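Local coordinates for acyl-ACP thioesterase (Bacteroides thetaiotaomicron, PDB 2ESS), which probably hydrolyses the thioester of fatty acyl-[acyl carrier protein], releasing free fatty acids, and carries bound calcium in a double hotdog fold, at residues E183-L188 with F228-K233; L36-F41 with F79-W84. All coordinates share one frame; numbering follows the deposited sequence.

Interaction 1: residues E183-L188 with F228-K233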
# COMPACT_ATOMS: atom_id res chain seq x y z
N GLU A 183 -9.76 -3.19 0.08
CA GLU A 183 -9.07 -4.26 -0.64
C GLU A 183 -9.77 -5.61 -0.54
O GLU A 183 -9.95 -6.30 -1.54
CB GLU A 183 -7.65 -4.46 -0.13
CG GLU A 183 -6.67 -3.31 -0.48
CD GLU A 183 -5.21 -3.57 0.02
OE1 GLU A 183 -4.90 -4.75 0.37
OE2 GLU A 183 -4.40 -2.59 0.04
N HIS A 184 -10.16 -6.00 0.67
CA HIS A 184 -10.83 -7.31 0.81
C HIS A 184 -12.20 -7.36 0.10
O HIS A 184 -12.55 -8.37 -0.46
CB HIS A 184 -10.94 -7.71 2.29
CG HIS A 184 -9.61 -7.89 2.95
ND1 HIS A 184 -8.63 -8.74 2.45
CD2 HIS A 184 -9.08 -7.33 4.07
CE1 HIS A 184 -7.56 -8.68 3.23
NE2 HIS A 184 -7.81 -7.84 4.22
N ILE A 185 -12.95 -6.27 0.13
CA ILE A 185 -14.25 -6.23 -0.52
C ILE A 185 -14.09 -6.36 -2.04
O ILE A 185 -14.79 -7.16 -2.70
CB ILE A 185 -15.03 -4.94 -0.12
CG1 ILE A 185 -15.46 -5.03 1.35
CG2 ILE A 185 -16.27 -4.72 -0.99
CD1 ILE A 185 -15.84 -3.73 1.93
N LEU A 186 -13.15 -5.59 -2.57
CA LEU A 186 -12.89 -5.58 -4.01
C LEU A 186 -12.34 -6.91 -4.49
O LEU A 186 -12.59 -7.27 -5.62
CB LEU A 186 -12.03 -4.41 -4.45
CG LEU A 186 -12.77 -3.06 -4.21
CD1 LEU A 186 -11.97 -1.90 -4.76
CD2 LEU A 186 -14.20 -3.06 -4.79
N ASP A 187 -11.71 -7.69 -3.60
CA ASP A 187 -11.30 -9.08 -3.96
C ASP A 187 -12.44 -10.07 -4.09
O ASP A 187 -12.21 -11.16 -4.55
CB ASP A 187 -10.26 -9.65 -2.99
CG ASP A 187 -8.86 -8.98 -3.14
OD1 ASP A 187 -8.56 -8.49 -4.25
OD2 ASP A 187 -8.06 -8.96 -2.17
N LEU A 188 -13.67 -9.72 -3.70
CA LEU A 188 -14.81 -10.60 -3.89
C LEU A 188 -15.23 -10.73 -5.35
O LEU A 188 -15.87 -11.71 -5.70
CB LEU A 188 -16.02 -10.09 -3.09
CG LEU A 188 -15.86 -10.09 -1.57
CD1 LEU A 188 -16.93 -9.22 -0.94
CD2 LEU A 188 -15.87 -11.55 -1.01
N PHE A 228 -23.80 -3.82 -6.43
CA PHE A 228 -23.62 -4.80 -5.39
C PHE A 228 -23.60 -4.14 -4.04
O PHE A 228 -22.95 -3.13 -3.84
CB PHE A 228 -22.30 -5.53 -5.59
CG PHE A 228 -22.19 -6.22 -6.90
CD1 PHE A 228 -21.84 -5.53 -8.04
CD2 PHE A 228 -22.44 -7.58 -7.00
CE1 PHE A 228 -21.73 -6.20 -9.25
CE2 PHE A 228 -22.32 -8.23 -8.21
CZ PHE A 228 -21.98 -7.53 -9.33
N HIS A 229 -24.29 -4.74 -3.08
CA HIS A 229 -24.22 -4.25 -1.70
C HIS A 229 -23.57 -5.34 -0.88
O HIS A 229 -23.95 -6.50 -0.99
CB HIS A 229 -25.60 -3.93 -1.14
CG HIS A 229 -26.31 -2.83 -1.85
ND1 HIS A 229 -27.54 -2.35 -1.43
CD2 HIS A 229 -26.00 -2.12 -2.96
CE1 HIS A 229 -27.94 -1.40 -2.25
NE2 HIS A 229 -27.03 -1.24 -3.19
N VAL A 230 -22.60 -4.95 -0.07
CA VAL A 230 -21.76 -5.86 0.66
C VAL A 230 -21.82 -5.48 2.15
O VAL A 230 -21.84 -4.30 2.53
CB VAL A 230 -20.29 -5.86 0.12
CG1 VAL A 230 -19.41 -6.80 0.96
CG2 VAL A 230 -20.24 -6.22 -1.38
N GLU A 231 -21.89 -6.51 2.98
CA GLU A 231 -21.81 -6.37 4.42
C GLU A 231 -20.69 -7.28 4.89
O GLU A 231 -20.59 -8.40 4.43
CB GLU A 231 -23.15 -6.76 5.04
CG GLU A 231 -23.33 -6.42 6.48
CD GLU A 231 -24.80 -6.57 6.93
OE1 GLU A 231 -25.25 -7.73 7.10
OE2 GLU A 231 -25.49 -5.53 7.12
N VAL A 232 -19.81 -6.75 5.74
CA VAL A 232 -18.76 -7.51 6.40
C VAL A 232 -19.15 -7.66 7.88
O VAL A 232 -19.49 -6.68 8.54
CB VAL A 232 -17.36 -6.86 6.30
CG1 VAL A 232 -16.28 -7.82 6.83
CG2 VAL A 232 -17.02 -6.46 4.85
N LYS A 233 -19.12 -8.89 8.38
CA LYS A 233 -19.40 -9.17 9.79
C LYS A 233 -18.20 -9.83 10.46
O LYS A 233 -17.45 -10.58 9.83
CB LYS A 233 -20.59 -10.11 9.96
CG LYS A 233 -21.89 -9.55 9.50
CD LYS A 233 -23.00 -10.54 9.76
CE LYS A 233 -24.25 -10.15 9.01
NZ LYS A 233 -25.37 -11.11 9.26
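Ile185 of helix 178-186 faces Val230 of strand 227-234 with 7.6 Å between their CA atoms, the nearest backbone approach of residues 183-188 to 228-233. This is the C-terminal hotdog of the chain, in which a helix lies against one face of an antiparallel sheet. The two backbones share no hydrogen bond, and the contact is made by apolar branches alone. Leu188 N is hydrogen-bonded to Ile185 O (3.0 Å), and both residues point toward the strand. On the strand, Val230 and Val232, two residues apart, both point toward the helix, whereas Glu231 between them points away.

Ile185 touches both valines with different branches. Its CG2, set anti to the backbone N, meets Val230 CG1 at 4.2 Å. Its other branch runs obliquely across Val232, with CG1 4.1 Å from Val232 CG2 and CD1 4.2 Å from the same methyl.

Other strands of the sheet complete the surroundings: Ile185 also packs on Met204 and Ser243, while Leu188 and Val232 both touch Phe218. Towards the dimer partner, Asp187 OD2 is hydrogen-bonded to Ser168 OG of the second subunit, and Glu183 forms a salt bridge with Arg180 of that subunit. Leu188 and Val230 reach toward each other tip to tip, and Val230 CG1, already in touch with Ile185 CG2, also meets Leu188 CD1 at 4.0 Å.

Interaction 2: residues L36-F41 with F79-W84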
# COMPACT_ATOMS: atom_id res chain seq x y z
N LEU A 36 -7.71 9.96 2.36
CA LEU A 36 -7.66 10.06 3.81
C LEU A 36 -6.39 10.74 4.32
O LEU A 36 -6.45 11.55 5.23
CB LEU A 36 -7.86 8.67 4.44
CG LEU A 36 -9.20 8.01 4.07
CD1 LEU A 36 -9.41 6.63 4.79
CD2 LEU A 36 -10.37 8.97 4.37
N ASN A 37 -5.25 10.46 3.70
CA ASN A 37 -4.01 11.17 4.04
C ASN A 37 -4.14 12.65 3.73
O ASN A 37 -3.59 13.48 4.48
CB ASN A 37 -2.81 10.60 3.27
CG ASN A 37 -2.33 9.24 3.80
OD1 ASN A 37 -2.53 8.91 4.96
ND2 ASN A 37 -1.68 8.47 2.95
N CYS A 38 -4.81 13.00 2.63
CA CYS A 38 -4.95 14.42 2.24
C CYS A 38 -5.84 15.22 3.23
O CYS A 38 -5.55 16.38 3.58
CB CYS A 38 -5.47 14.59 0.79
SG CYS A 38 -4.22 14.17 -0.42
N ALA A 39 -6.87 14.54 3.71
CA ALA A 39 -7.75 15.06 4.70
C ALA A 39 -6.96 15.41 5.96
O ALA A 39 -7.13 16.48 6.53
CB ALA A 39 -8.81 13.99 5.02
N GLY A 40 -6.09 14.49 6.36
CA GLY A 40 -5.17 14.66 7.44
C GLY A 40 -4.17 15.78 7.23
O GLY A 40 -3.96 16.54 8.14
N PHE A 41 -3.56 15.90 6.04
CA PHE A 41 -2.62 16.99 5.77
C PHE A 41 -3.33 18.35 5.94
O PHE A 41 -2.79 19.32 6.50
CB PHE A 41 -2.03 17.00 4.35
CG PHE A 41 -1.35 15.70 3.90
CD1 PHE A 41 -0.59 14.93 4.78
CD2 PHE A 41 -1.44 15.29 2.55
CE1 PHE A 41 0.04 13.73 4.32
CE2 PHE A 41 -0.83 14.10 2.09
CZ PHE A 41 -0.09 13.32 2.98
N PHE A 79 -1.16 12.90 -10.92
CA PHE A 79 -2.50 13.26 -10.58
C PHE A 79 -2.50 14.10 -9.32
O PHE A 79 -1.48 14.23 -8.65
CB PHE A 79 -3.43 12.02 -10.48
CG PHE A 79 -3.18 11.12 -9.30
CD1 PHE A 79 -2.19 10.14 -9.36
CD2 PHE A 79 -3.97 11.20 -8.15
CE1 PHE A 79 -1.95 9.27 -8.30
CE2 PHE A 79 -3.76 10.31 -7.08
CZ PHE A 79 -2.75 9.35 -7.16
N SER A 80 -3.62 14.71 -9.02
CA SER A 80 -3.70 15.47 -7.78
C SER A 80 -5.06 15.32 -7.11
O SER A 80 -6.05 14.91 -7.75
CB SER A 80 -3.34 16.94 -8.03
OG SER A 80 -4.23 17.48 -8.94
N VAL A 81 -5.06 15.64 -5.82
CA VAL A 81 -6.24 15.60 -5.00
C VAL A 81 -6.44 16.99 -4.40
O VAL A 81 -5.50 17.60 -3.86
CB VAL A 81 -6.09 14.55 -3.90
CG1 VAL A 81 -7.29 14.59 -2.92
CG2 VAL A 81 -5.86 13.16 -4.50
N GLN A 82 -7.66 17.49 -4.50
CA GLN A 82 -8.07 18.70 -3.79
C GLN A 82 -9.06 18.26 -2.71
O GLN A 82 -9.85 17.35 -2.93
CB GLN A 82 -8.73 19.70 -4.72
CG GLN A 82 -7.76 20.48 -5.58
CD GLN A 82 -8.45 21.24 -6.67
OE1 GLN A 82 -9.62 21.02 -6.95
NE2 GLN A 82 -7.73 22.13 -7.29
N THR A 83 -9.02 18.93 -1.57
CA THR A 83 -9.92 18.63 -0.48
C THR A 83 -10.26 19.90 0.29
O THR A 83 -9.47 20.86 0.35
CB THR A 83 -9.30 17.55 0.45
OG1 THR A 83 -10.27 17.18 1.42
CG2 THR A 83 -7.99 18.05 1.10
N TRP A 84 -11.44 19.89 0.89
CA TRP A 84 -11.96 21.04 1.59
C TRP A 84 -13.10 20.56 2.48
O TRP A 84 -13.68 19.49 2.25
CB TRP A 84 -12.47 22.10 0.58
CG TRP A 84 -13.60 21.64 -0.26
CD1 TRP A 84 -14.93 21.77 0.00
CD2 TRP A 84 -13.50 20.95 -1.51
NE1 TRP A 84 -15.66 21.19 -1.00
CE2 TRP A 84 -14.80 20.68 -1.94
CE3 TRP A 84 -12.42 20.52 -2.29
CZ2 TRP A 84 -15.07 20.03 -3.14
CZ3 TRP A 84 -12.68 19.87 -3.46
CH2 TRP A 84 -13.99 19.63 -3.88
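Cys38 of helix 28-45 rests against Val81 of strand 78-88, its SG 4.0 Å from Val81 CB and equally far from CG1. This is helix-on-sheet packing in the N-terminal hotdog, where the long helix lies against the antiparallel sheet. The sulfur thus touches both CB and CG1 of the valine, and Cys38 CB also lies 4.1 Å from Val81 CG1, leaving that methyl against both side-chain atoms of the cysteine. Val81 turns CG1 to this position by holding it anti to the backbone N (chi1 174°).

The second point of touch is Thr83, two residues further along the strand and on the same side as Val81. Its methyl, CG2, approaches the helix backbone, 3.9 Å from Cys38 O. The same methyl comes within 4.3 Å of Cys38 CB. Thr83 therefore meets chiefly the carbonyl group of Cys38, and Val81 its side chain. No hydrogen bond joins the two segments.

Further out, strand 9-14 pairs with one edge of strand 78-88, Val81 bonding through its backbone to Tyr11, and the Cys38 side chain also packs on Tyr11 and Phe13. Strand 92-100 pairs with the other edge, with Gln82 and Ala98 joined through their backbones, and the Thr83 side chain touches Phe97. At the polar end of the threonine, OG1 lies anti to the backbone N and is held by two hydrogen-bond partners on strand 92-100, Arg95 NH1 and Asn96 O, while CG2 is left to meet Cys38.

From the N terminus, interaction 2 comes first: helix 28-45 is brought back against strand 78-88, closing a loop of 37 residues that includes helix 50-55 and strand 58-69. Interaction 1 closes later, over the 39 residues between its two segments, which hold helix 191-196 and strands 199-206 and 215-224. The two loops follow in series, neither nested nor crossed. Each ties a helix to its own hotdog half, yet both reach the same antiparallel sheet, on opposite sides of the chain's centre. Their centres lie 25 Å apart and their nearest atoms about 11 Å, without touching. Residues of both segment pairs also contact the second subunit.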